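PDB 2NLR: protein (endoglucanase (e.c.3.2.1.4)) from Streptomyces lividans, which hydrolyses internal beta-1,4-glucosidic bonds of cellulose, as an endoglucanase of glycosyl hydrolase family 12 that works through a glycosyl-enzyme intermediate. Local coordinates for residues Ala85-Ser90 against Trp172-Met177; Ile89-Val94 against Leu211-Phe216; Gly144-Glu149 against Ser167-Trp172. All coordinates share one frame; numbering follows the deposited sequence. Where two conformers were deposited one is given.

Contact 1: residues Ala85-Ser90 against Trp172-Met177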
ATOM      1  N   ALA A  85     -13.482   0.287   8.366  1.00 10.38           N
ATOM      2  CA  ALA A  85     -12.736  -0.284   7.248  1.00 10.35           C
ATOM      3  C   ALA A  85     -11.656  -1.173   7.776  1.00  9.53           C
ATOM      4  O   ALA A  85     -10.455  -0.880   7.576  1.00 10.04           O
ATOM      5  CB  ALA A  85     -12.226   0.816   6.288  1.00 11.66           C
ATOM      6  N   PRO A  86     -11.989  -2.273   8.423  1.00  9.33           N
ATOM      7  CA  PRO A  86     -10.970  -3.146   9.002  1.00  9.32           C
ATOM      8  C   PRO A  86     -10.085  -3.773   7.936  1.00  9.53           C
ATOM      9  O   PRO A  86     -10.568  -4.174   6.859  1.00 11.03           O
ATOM     10  CB  PRO A  86     -11.795  -4.211   9.731  1.00  9.99           C
ATOM     11  CG  PRO A  86     -13.111  -4.274   8.960  1.00 10.10           C
ATOM     12  CD  PRO A  86     -13.347  -2.820   8.607  1.00 10.09           C
ATOM     13  N   SER A  87      -8.807  -3.891   8.247  1.00  9.33           N
ATOM     14  CA  SER A  87      -7.851  -4.586   7.428  1.00  9.80           C
ATOM     15  C   SER A  87      -6.881  -5.308   8.338  1.00  9.80           C
ATOM     16  O   SER A  87      -6.602  -4.896   9.446  1.00 11.00           O
ATOM     17  CB  SER A  87      -7.132  -3.590   6.480  1.00  9.90           C
ATOM     18  OG  SER A  87      -6.256  -4.225   5.589  1.00 10.56           O
ATOM     19  N   SER A  88      -6.342  -6.416   7.829  1.00 10.73           N
ATOM     20  CA  SER A  88      -5.285  -7.126   8.552  0.51 10.90           C
ATOM     21  C   SER A  88      -4.253  -7.671   7.580  1.00 11.03           C
ATOM     22  O   SER A  88      -4.506  -7.836   6.377  1.00 12.87           O
ATOM     23  CB  SER A  88      -5.777  -8.316   9.369  0.51 10.64           C
ATOM     24  OG  SER A  88      -6.273  -9.282   8.441  0.51 12.74           O
ATOM     25  N   ILE A  89      -3.063  -7.861   8.139  1.00 11.15           N
ATOM     26  CA  ILE A  89      -1.947  -8.293   7.343  1.00 10.90           C
ATOM     27  C   ILE A  89      -1.012  -9.117   8.211  1.00 10.88           C
ATOM     28  O   ILE A  89      -0.865  -8.911   9.401  1.00 11.01           O
ATOM     29  CB  ILE A  89      -1.202  -7.112   6.719  1.00 13.06           C
ATOM     30  CG1 ILE A  89      -0.230  -7.627   5.624  1.00 16.66           C
ATOM     31  CG2 ILE A  89      -0.529  -6.279   7.781  1.00 14.39           C
ATOM     32  CD1 ILE A  89      -0.162  -6.852   4.404  1.00 17.72           C
ATOM     33  N   SER A  90      -0.354 -10.064   7.559  1.00 11.03           N
ATOM     34  CA  SER A  90       0.808 -10.818   8.062  1.00 11.44           C
ATOM     35  C   SER A  90       1.896 -10.726   7.009  1.00 11.12           C
ATOM     36  O   SER A  90       1.651 -11.134   5.847  1.00 11.60           O
ATOM     37  CB  SER A  90       0.456 -12.279   8.364  1.00 13.63           C
ATOM     38  OG  SER A  90       1.648 -13.002   8.640  1.00 15.43           O
ATOM     39  N   TRP A 172      -0.679  -7.088  11.901  1.00 10.87           N
ATOM     40  CA  TRP A 172      -1.559  -6.209  12.634  1.00 10.70           C
ATOM     41  C   TRP A 172      -2.940  -6.314  12.024  1.00 10.73           C
ATOM     42  O   TRP A 172      -3.101  -6.609  10.843  1.00 13.06           O
ATOM     43  CB  TRP A 172      -1.021  -4.779  12.543  1.00 11.91           C
ATOM     44  CG  TRP A 172      -1.606  -3.807  13.542  1.00 11.58           C
ATOM     45  CD1 TRP A 172      -2.036  -4.046  14.797  1.00 12.97           C
ATOM     46  CD2 TRP A 172      -1.802  -2.385  13.326  1.00 10.34           C
ATOM     47  NE1 TRP A 172      -2.501  -2.873  15.379  1.00 13.05           N
ATOM     48  CE2 TRP A 172      -2.357  -1.855  14.472  1.00 11.96           C
ATOM     49  CE3 TRP A 172      -1.563  -1.514  12.254  1.00 11.23           C
ATOM     50  CZ2 TRP A 172      -2.684  -0.493  14.598  1.00 12.38           C
ATOM     51  CZ3 TRP A 172      -1.868  -0.187  12.334  1.00 11.10           C
ATOM     52  CH2 TRP A 172      -2.423   0.310  13.513  1.00 11.64           C
ATOM     53  N   SER A 173      -3.936  -6.037  12.819  1.00 10.57           N
ATOM     54  CA  SER A 173      -5.295  -5.742  12.378  1.00 10.66           C
ATOM     55  C   SER A 173      -5.642  -4.338  12.863  1.00  9.57           C
ATOM     56  O   SER A 173      -5.296  -3.969  13.966  1.00 12.41           O
ATOM     57  CB  SER A 173      -6.339  -6.668  13.031  0.61 12.08           C
ATOM     58  OG  SER A 173      -6.103  -8.013  12.709  0.61 14.43           O
ATOM     59  N   PHE A 174      -6.259  -3.547  12.027  1.00  9.46           N
ATOM     60  CA  PHE A 174      -6.497  -2.136  12.310  1.00  9.44           C
ATOM     61  C   PHE A 174      -7.652  -1.634  11.454  1.00  9.36           C
ATOM     62  O   PHE A 174      -8.118  -2.317  10.546  1.00  9.90           O
ATOM     63  CB  PHE A 174      -5.242  -1.306  12.049  1.00 10.02           C
ATOM     64  CG  PHE A 174      -4.817  -1.234  10.616  1.00  9.16           C
ATOM     65  CD1 PHE A 174      -4.160  -2.258   9.975  1.00  9.99           C
ATOM     66  CD2 PHE A 174      -5.084  -0.097   9.871  1.00  9.73           C
ATOM     67  CE1 PHE A 174      -3.786  -2.176   8.664  1.00 10.62           C
ATOM     68  CE2 PHE A 174      -4.658   0.021   8.550  1.00  9.95           C
ATOM     69  CZ  PHE A 174      -4.019  -1.013   7.916  1.00 10.72           C
ATOM     70  N   ASP A 175      -8.128  -0.437  11.779  1.00  9.12           N
ATOM     71  CA  ASP A 175      -9.175   0.221  11.015  1.00  8.81           C
ATOM     72  C   ASP A 175      -8.547   1.264  10.100  1.00  9.27           C
ATOM     73  O   ASP A 175      -7.990   2.251  10.562  1.00  9.26           O
ATOM     74  CB  ASP A 175     -10.187   0.848  11.963  1.00  9.51           C
ATOM     75  CG  ASP A 175     -11.493   1.186  11.258  1.00 10.07           C
ATOM     76  OD1 ASP A 175     -11.484   1.418  10.018  1.00 10.56           O
ATOM     77  OD2 ASP A 175     -12.503   1.253  11.987  1.00 11.31           O
ATOM     78  N   VAL A 176      -8.649   1.033   8.785  1.00  9.05           N
ATOM     79  CA  VAL A 176      -8.163   2.031   7.843  1.00  9.03           C
ATOM     80  C   VAL A 176      -8.759   3.392   8.101  1.00  9.12           C
ATOM     81  O   VAL A 176      -8.130   4.442   7.910  1.00  9.67           O
ATOM     82  CB  VAL A 176      -8.433   1.538   6.390  1.00  9.94           C
ATOM     83  CG1 VAL A 176      -8.341   2.621   5.381  1.00 11.09           C
ATOM     84  CG2 VAL A 176      -7.522   0.338   6.054  1.00 10.72           C
ATOM     85  N   MET A 177     -10.036   3.440   8.581  1.00  9.52           N
ATOM     86  CA  MET A 177     -10.658   4.736   8.854  0.63  9.94           C
ATOM     87  C   MET A 177      -9.934   5.514   9.925  1.00  9.42           C
ATOM     88  O   MET A 177     -10.076   6.751   9.949  1.00 10.34           O
ATOM     89  CB  MET A 177     -12.144   4.631   9.193  0.63 12.06           C
ATOM     90  CG  MET A 177     -12.957   4.237   8.005  0.63 11.64           C
ATOM     91  SD  MET A 177     -13.045   5.341   6.627  0.63 15.17           S
ATOM     92  CE  MET A 177     -13.389   6.952   7.218  0.63 26.23           C
TER
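From P86 opposite D175 to I89 opposite W172, strands 86-90 and 172-175 run antiparallel, their axes 4.7 Å apart at closest approach and 162° between their directions. S87 and F174 form one hydrogen-bonded pair, with S87 N to F174 O at 2.9 Å and F174 N returning a bond to S87 O; I89 and W172 form the next. Where the second strand gives way to helix 176-185, V176 N still donates to A85 O at 2.9 Å. D175 is the N-cap of that helix. With CG anti to the backbone N (chi1 -163°), the carboxylate swings back over the helix start, where OD1 takes A85 N at 2.8 Å and M177 N at 2.9 Å, from opposite faces of its plane. Beside this junction A85 CB packs on V176 CB and on M177 CG, each at 3.9 Å. The F174 ring lies obliquely to S87 O, with CD1 3.6 Å from it, and meets Y103 edge-to-face. S87 OG, on the same face, bonds to S217 O and Y103 OH. The pairing sets an outermost strand on the six-stranded sheet of the beta-sandwich (jelly-roll) fold of family 12, finished by a capped helix start.

Contact 2: residues Ile89-Val94 against Leu211-Phe216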
ATOM      1  N   ILE A  89      -3.063  -7.861   8.139  1.00 11.15           N
ATOM      2  CA  ILE A  89      -1.947  -8.293   7.343  1.00 10.90           C
ATOM      3  C   ILE A  89      -1.012  -9.117   8.211  1.00 10.88           C
ATOM      4  O   ILE A  89      -0.865  -8.911   9.401  1.00 11.01           O
ATOM      5  CB  ILE A  89      -1.202  -7.112   6.719  1.00 13.06           C
ATOM      6  CG1 ILE A  89      -0.230  -7.627   5.624  1.00 16.66           C
ATOM      7  CG2 ILE A  89      -0.529  -6.279   7.781  1.00 14.39           C
ATOM      8  CD1 ILE A  89      -0.162  -6.852   4.404  1.00 17.72           C
ATOM      9  N   SER A  90      -0.354 -10.064   7.559  1.00 11.03           N
ATOM     10  CA  SER A  90       0.808 -10.818   8.062  1.00 11.44           C
ATOM     11  C   SER A  90       1.896 -10.726   7.009  1.00 11.12           C
ATOM     12  O   SER A  90       1.651 -11.134   5.847  1.00 11.60           O
ATOM     13  CB  SER A  90       0.456 -12.279   8.364  1.00 13.63           C
ATOM     14  OG  SER A  90       1.648 -13.002   8.640  1.00 15.43           O
ATOM     15  N   TYR A  91       3.043 -10.215   7.408  1.00 10.82           N
ATOM     16  CA  TYR A  91       4.177 -10.029   6.522  1.00 10.76           C
ATOM     17  C   TYR A  91       5.303 -10.992   6.832  1.00 11.28           C
ATOM     18  O   TYR A  91       5.547 -11.331   8.019  1.00 13.51           O
ATOM     19  CB  TYR A  91       4.700  -8.634   6.707  1.00 11.46           C
ATOM     20  CG  TYR A  91       4.132  -7.488   5.977  1.00 10.30           C
ATOM     21  CD1 TYR A  91       4.184  -7.446   4.585  1.00 10.78           C
ATOM     22  CD2 TYR A  91       3.587  -6.405   6.599  1.00 10.12           C
ATOM     23  CE1 TYR A  91       3.692  -6.399   3.860  1.00 10.16           C
ATOM     24  CE2 TYR A  91       3.109  -5.311   5.893  1.00  9.91           C
ATOM     25  CZ  TYR A  91       3.159  -5.308   4.542  1.00  9.69           C
ATOM     26  OH  TYR A  91       2.692  -4.194   3.836  1.00 10.26           O
ATOM     27  N   GLY A  92       6.001 -11.399   5.793  1.00 12.05           N
ATOM     28  CA  GLY A  92       7.285 -12.102   5.842  1.00 13.11           C
ATOM     29  C   GLY A  92       8.390 -11.189   5.362  1.00 12.28           C
ATOM     30  O   GLY A  92       8.383 -10.718   4.231  1.00 13.42           O
ATOM     31  N   PHE A  93       9.313 -10.871   6.247  1.00 13.13           N
ATOM     32  CA  PHE A  93      10.416  -9.955   5.962  1.00 12.86           C
ATOM     33  C   PHE A  93      11.665 -10.739   5.603  1.00 14.64           C
ATOM     34  O   PHE A  93      11.777 -11.917   5.862  1.00 19.29           O
ATOM     35  CB  PHE A  93      10.688  -9.007   7.144  1.00 13.92           C
ATOM     36  CG  PHE A  93       9.509  -8.182   7.540  1.00 12.54           C
ATOM     37  CD1 PHE A  93       8.745  -7.541   6.567  1.00 12.49           C
ATOM     38  CD2 PHE A  93       9.154  -7.999   8.869  1.00 13.96           C
ATOM     39  CE1 PHE A  93       7.673  -6.748   6.947  1.00 12.36           C
ATOM     40  CE2 PHE A  93       8.084  -7.208   9.218  1.00 13.39           C
ATOM     41  CZ  PHE A  93       7.352  -6.574   8.254  1.00 12.99           C
ATOM     42  N   VAL A  94      12.577 -10.063   4.961  0.50 16.47           N
ATOM     43  CA  VAL A  94      13.878 -10.666   4.622  0.50 16.13           C
ATOM     44  C   VAL A  94      14.939  -9.911   5.409  0.50 20.96           C
ATOM     45  O   VAL A  94      14.839  -8.666   5.605  0.50 19.71           O
ATOM     46  CB  VAL A  94      14.223 -10.633   3.124  0.50 16.06           C
ATOM     47  CG1 VAL A  94      13.413 -11.633   2.292  0.50 22.52           C
ATOM     48  CG2 VAL A  94      13.997  -9.234   2.554  0.50 20.46           C
ATOM     49  N   LEU A 211      10.457 -11.592   0.138  1.00 11.90           N
ATOM     50  CA  LEU A 211       9.418 -10.808   0.823  1.00 11.45           C
ATOM     51  C   LEU A 211       8.066 -11.454   0.549  1.00 11.43           C
ATOM     52  O   LEU A 211       7.800 -11.891  -0.569  1.00 12.72           O
ATOM     53  CB  LEU A 211       9.457  -9.375   0.321  1.00 11.29           C
ATOM     54  CG  LEU A 211      10.691  -8.551   0.744  1.00 11.65           C
ATOM     55  CD1 LEU A 211      10.762  -7.237   0.011  1.00 12.32           C
ATOM     56  CD2 LEU A 211      10.717  -8.301   2.254  1.00 14.48           C
ATOM     57  N   ALA A 212       7.198 -11.458   1.556  1.00 11.12           N
ATOM     58  CA  ALA A 212       5.910 -12.064   1.355  1.00 11.10           C
ATOM     59  C   ALA A 212       4.830 -11.332   2.123  1.00 10.93           C
ATOM     60  O   ALA A 212       5.004 -10.843   3.256  1.00 11.21           O
ATOM     61  CB  ALA A 212       5.894 -13.504   1.854  1.00 14.13           C
ATOM     62  N   VAL A 213       3.637 -11.273   1.539  1.00 11.47           N
ATOM     63  CA  VAL A 213       2.372 -11.034   2.255  1.00 11.37           C
ATOM     64  C   VAL A 213       1.788 -12.403   2.499  1.00 11.20           C
ATOM     65  O   VAL A 213       1.369 -13.111   1.575  1.00 12.50           O
ATOM     66  CB  VAL A 213       1.416 -10.128   1.473  1.00 11.10           C
ATOM     67  CG1 VAL A 213       0.049 -10.147   2.159  1.00 12.52           C
ATOM     68  CG2 VAL A 213       2.026  -8.733   1.392  1.00 12.73           C
ATOM     69  N   ASN A 214       1.836 -12.880   3.722  1.00 11.63           N
ATOM     70  CA  ASN A 214       1.325 -14.182   4.060  1.00 11.88           C
ATOM     71  C   ASN A 214      -0.192 -14.194   4.041  1.00 12.93           C
ATOM     72  O   ASN A 214      -0.780 -15.193   3.621  1.00 16.44           O
ATOM     73  CB  ASN A 214       1.827 -14.609   5.434  1.00 13.50           C
ATOM     74  CG  ASN A 214       3.298 -14.685   5.610  1.00 14.86           C
ATOM     75  OD1 ASN A 214       3.990 -15.189   4.727  1.00 19.16           O
ATOM     76  ND2 ASN A 214       3.790 -14.165   6.738  1.00 17.25           N
ATOM     77  N   SER A 215      -0.821 -13.141   4.500  1.00 12.02           N
ATOM     78  CA  SER A 215      -2.258 -13.035   4.485  1.00 13.36           C
ATOM     79  C   SER A 215      -2.630 -11.553   4.502  1.00 11.14           C
ATOM     80  O   SER A 215      -1.870 -10.726   5.004  1.00 11.48           O
ATOM     81  CB  SER A 215      -2.988 -13.696   5.653  1.00 16.65           C
ATOM     82  OG  SER A 215      -2.549 -13.160   6.880  1.00 22.07           O
ATOM     83  N   PHE A 216      -3.806 -11.289   3.969  1.00 12.47           N
ATOM     84  CA  PHE A 216      -4.322  -9.938   3.888  1.00 11.78           C
ATOM     85  C   PHE A 216      -5.844 -10.000   3.915  1.00 11.47           C
ATOM     86  O   PHE A 216      -6.425 -10.875   3.279  1.00 13.37           O
ATOM     87  CB  PHE A 216      -3.911  -9.294   2.590  1.00 11.89           C
ATOM     88  CG  PHE A 216      -4.566  -7.981   2.209  1.00 10.79           C
ATOM     89  CD1 PHE A 216      -4.143  -6.792   2.774  1.00 11.21           C
ATOM     90  CD2 PHE A 216      -5.583  -7.923   1.308  1.00 11.74           C
ATOM     91  CE1 PHE A 216      -4.679  -5.583   2.437  1.00 11.97           C
ATOM     92  CE2 PHE A 216      -6.140  -6.693   0.916  1.00 11.80           C
ATOM     93  CZ  PHE A 216      -5.664  -5.530   1.480  1.00 11.93           C
TER
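I89 and Y91 turn their side chains to the buried face of the strand pair, against V213 and F216. I89 CD1 lies 4.0 Å from V213 CG1, the side chains crossing at about a right angle. Y91 runs side by side with V213; with its CG anti to the carbonyl carbon (chi1 -85°), the ring brings CE1 to 3.8 Å from V213 CG2, while one ring face carries I89 CD1 near its rim. The phenol OH bonds to G201 O on strand 194-204, whose F202 packs on Y91, V213 and L211. Thus the six-stranded outer sheet of the jelly roll is held on the sheet that carries the substrate cleft. The G92-A212 pair has a nearly straight bond, G92 N to A212 O at 2.8 Å (178°). Beyond the Y91-V213 pair the register slips by one in a classic beta bulge: N214 and S215 both face S90, whose O takes N214 N at 2.8 Å and S215 N only weakly at 3.5 Å. The other face is polar and looser. There N214, exposed to solvent, sends ND2 to S90 OG at 3.1 Å, with the hydroxyl oxygen in the amide plane, and S215 OG rests 3.5 Å from S90 CB.

Contact 3: residues Gly144-Glu149 against Ser167-Trp172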
ATOM      1  N   GLY A 144      -4.658   4.183  16.083  1.00 10.01           N
ATOM      2  CA  GLY A 144      -4.886   2.781  16.326  1.00 10.22           C
ATOM      3  C   GLY A 144      -4.114   2.226  17.529  1.00 10.24           C
ATOM      4  O   GLY A 144      -3.933   1.023  17.593  1.00 11.57           O
ATOM      5  N   GLY A 145      -3.714   3.061  18.449  1.00  9.74           N
ATOM      6  CA  GLY A 145      -2.983   2.597  19.616  1.00 10.65           C
ATOM      7  C   GLY A 145      -1.507   2.479  19.404  1.00 11.82           C
ATOM      8  O   GLY A 145      -0.815   2.015  20.339  1.00 14.41           O
ATOM      9  N   ARG A 146      -1.033   2.912  18.248  1.00 11.10           N
ATOM     10  CA  ARG A 146       0.388   2.816  17.893  1.00 12.60           C
ATOM     11  C   ARG A 146       0.897   4.211  17.599  1.00 10.45           C
ATOM     12  O   ARG A 146       0.144   5.059  17.109  1.00 10.23           O
ATOM     13  CB  ARG A 146       0.584   1.835  16.657  1.00 13.12           C
ATOM     14  CG  ARG A 146       0.440   0.372  17.042  1.00 18.30           C
ATOM     15  CD  ARG A 146       0.737  -0.511  15.852  1.00 20.67           C
ATOM     16  NE  ARG A 146       0.456  -1.890  16.188  1.00 26.56           N
ATOM     17  CZ  ARG A 146       1.374  -2.772  16.474  1.00 24.98           C
ATOM     18  NH1 ARG A 146       2.601  -2.436  16.422  1.00 18.47           N
ATOM     19  NH2 ARG A 146       0.987  -4.003  16.772  1.00 33.65           N
ATOM     20  N   THR A 147       2.184   4.443  17.782  1.00 11.23           N
ATOM     21  CA  THR A 147       2.825   5.706  17.467  1.00 10.44           C
ATOM     22  C   THR A 147       3.439   5.617  16.060  1.00  9.86           C
ATOM     23  O   THR A 147       4.006   4.566  15.651  1.00 12.12           O
ATOM     24  CB  THR A 147       3.873   6.054  18.488  1.00 14.88           C
ATOM     25  OG1 THR A 147       3.169   6.133  19.732  1.00 22.21           O
ATOM     26  CG2 THR A 147       4.497   7.404  18.207  1.00 17.97           C
ATOM     27  N   TRP A 148       3.337   6.719  15.327  1.00  9.28           N
ATOM     28  CA  TRP A 148       3.865   6.852  13.977  1.00  9.00           C
ATOM     29  C   TRP A 148       4.613   8.155  13.809  1.00  9.32           C
ATOM     30  O   TRP A 148       4.141   9.168  14.340  1.00 10.37           O
ATOM     31  CB  TRP A 148       2.671   6.860  12.951  1.00  9.13           C
ATOM     32  CG  TRP A 148       1.781   5.659  13.166  1.00  9.08           C
ATOM     33  CD1 TRP A 148       0.694   5.626  14.003  1.00  9.28           C
ATOM     34  CD2 TRP A 148       1.897   4.360  12.588  1.00  8.44           C
ATOM     35  NE1 TRP A 148       0.122   4.385  13.988  1.00  9.11           N
ATOM     36  CE2 TRP A 148       0.833   3.579  13.134  1.00  8.38           C
ATOM     37  CE3 TRP A 148       2.766   3.765  11.700  1.00  8.95           C
ATOM     38  CZ2 TRP A 148       0.659   2.248  12.791  1.00  9.46           C
ATOM     39  CZ3 TRP A 148       2.593   2.430  11.346  1.00  9.59           C
ATOM     40  CH2 TRP A 148       1.534   1.691  11.905  1.00  9.30           C
ATOM     41  N   GLU A 149       5.684   8.142  13.054  1.00  8.49           N
ATOM     42  CA  GLU A 149       6.288   9.392  12.594  1.00  9.15           C
ATOM     43  C   GLU A 149       5.555   9.770  11.294  1.00  9.02           C
ATOM     44  O   GLU A 149       5.485   8.969  10.364  1.00  9.78           O
ATOM     45  CB  GLU A 149       7.776   9.245  12.337  1.00  9.85           C
ATOM     46  CG  GLU A 149       8.448  10.547  11.904  1.00 10.56           C
ATOM     47  CD  GLU A 149       8.594  11.631  12.927  1.00  9.86           C
ATOM     48  OE1 GLU A 149       8.474  11.388  14.108  1.00 12.18           O
ATOM     49  OE2 GLU A 149       8.906  12.780  12.473  1.00 11.05           O
ATOM     50  N   SER A 167       9.445   0.561  14.611  1.00 10.50           N
ATOM     51  CA  SER A 167      10.186  -0.671  14.375  1.00 10.82           C
ATOM     52  C   SER A 167       9.239  -1.604  13.650  1.00 10.25           C
ATOM     53  O   SER A 167       8.032  -1.340  13.505  1.00 11.22           O
ATOM     54  CB  SER A 167      10.714  -1.245  15.684  1.00 13.66           C
ATOM     55  OG  SER A 167       9.692  -1.582  16.564  1.00 18.62           O
ATOM     56  N   ALA A 168       9.781  -2.732  13.192  1.00 10.97           N
ATOM     57  CA  ALA A 168       9.057  -3.628  12.325  1.00 10.46           C
ATOM     58  C   ALA A 168       7.758  -4.109  12.938  1.00 10.96           C
ATOM     59  O   ALA A 168       7.724  -4.596  14.086  1.00 13.01           O
ATOM     60  CB  ALA A 168       9.933  -4.788  11.903  1.00 12.03           C
ATOM     61  N   ILE A 169       6.689  -4.062  12.153  1.00 10.54           N
ATOM     62  CA  ILE A 169       5.377  -4.661  12.468  1.00 10.51           C
ATOM     63  C   ILE A 169       5.147  -5.831  11.535  1.00 10.48           C
ATOM     64  O   ILE A 169       4.909  -5.633  10.351  1.00 12.07           O
ATOM     65  CB  ILE A 169       4.244  -3.642  12.363  1.00 11.34           C
ATOM     66  CG1 ILE A 169       4.543  -2.381  13.205  1.00 11.65           C
ATOM     67  CG2 ILE A 169       2.912  -4.290  12.704  1.00 11.48           C
ATOM     68  CD1 ILE A 169       3.492  -1.277  12.986  1.00 12.70           C
ATOM     69  N   SER A 170       5.249  -7.049  11.991  0.71 11.45           N
ATOM     70  CA  SER A 170       5.041  -8.189  11.106  0.71 11.57           C
ATOM     71  C   SER A 170       3.610  -8.608  10.931  0.71 10.58           C
ATOM     72  O   SER A 170       3.286  -9.330  10.011  0.71 13.63           O
ATOM     73  CB  SER A 170       5.810  -9.436  11.585  0.71 14.92           C
ATOM     74  OG  SER A 170       5.343  -9.845  12.817  0.71 18.97           O
ATOM     75  N   GLY A 171       2.707  -8.145  11.823  1.00 11.62           N
ATOM     76  CA  GLY A 171       1.311  -8.469  11.680  1.00 14.11           C
ATOM     77  C   GLY A 171       0.497  -7.460  12.440  1.00 11.86           C
ATOM     78  O   GLY A 171       0.886  -7.050  13.519  1.00 13.07           O
ATOM     79  N   TRP A 172      -0.679  -7.088  11.901  1.00 10.87           N
ATOM     80  CA  TRP A 172      -1.559  -6.209  12.634  1.00 10.70           C
ATOM     81  C   TRP A 172      -2.940  -6.314  12.024  1.00 10.73           C
ATOM     82  O   TRP A 172      -3.101  -6.609  10.843  1.00 13.06           O
ATOM     83  CB  TRP A 172      -1.021  -4.779  12.543  1.00 11.91           C
ATOM     84  CG  TRP A 172      -1.606  -3.807  13.542  1.00 11.58           C
ATOM     85  CD1 TRP A 172      -2.036  -4.046  14.797  1.00 12.97           C
ATOM     86  CD2 TRP A 172      -1.802  -2.385  13.326  1.00 10.34           C
ATOM     87  NE1 TRP A 172      -2.501  -2.873  15.379  1.00 13.05           N
ATOM     88  CE2 TRP A 172      -2.357  -1.855  14.472  1.00 11.96           C
ATOM     89  CE3 TRP A 172      -1.563  -1.514  12.254  1.00 11.23           C
ATOM     90  CZ2 TRP A 172      -2.684  -0.493  14.598  1.00 12.38           C
ATOM     91  CZ3 TRP A 172      -1.868  -0.187  12.334  1.00 11.10           C
ATOM     92  CH2 TRP A 172      -2.423   0.310  13.513  1.00 11.64           C
TER
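NE of R146 lies 3.2 Å above the indole plane of W172, as part of a cation-pi contact and not a hydrogen bond. R146 CZ is 4.1 Å from the centroid of the five-membered ring and nearly on its normal, and R146 CD makes a CH-pi contact 3.8 Å from the centroid of the six-membered ring. The arginine is extended from CG to NE (chi2 -176°, chi3 -174°), which lays its aliphatic part and its charge over successive rings of the indole. The guanidinium does not stack flat: its plane makes 69° with the indole, and I169 CG2 covers one of its faces near the rim. W172 is held on its other face by the stacked ring of F174, and at its edge G144 O lies in plane, 3.6 Å from CZ2. W148 comes from the opposite direction, with CZ2 3.5 Å from W172 CZ3 and the rings oblique; its CH2 touches I169 CD1 at 3.7 Å, and its NE1 bonds to V143 O. No backbone pairing joins the segments. This cation-pi and aromatic cluster, at the edge of the beta-sandwich, joins strand 146-154 to edge strand 171-175 of the other sheet and its preceding loop.

Contacts 1 and 2 both start from strand 86-92. Its first half pairs with 172-177 in contact 1, closing a loop of 81 residues, and its second half pairs with 211-216 in contact 2, closing a longer one of 116 that also spans helix 176-185. The two share I89 and S90 and place strand 86-92 between strands 171-175 and 212-218 of the six-stranded sheet. Contact 3 closes a short loop of 17 residues that falls within both larger ones; through W172 it meets contact 1, and a probable Y91 N to S170 O bond brings it up to contact 2. Contacts 1 and 2 are neighbouring pairings within one sheet, whereas contact 3 ties its edge to the other.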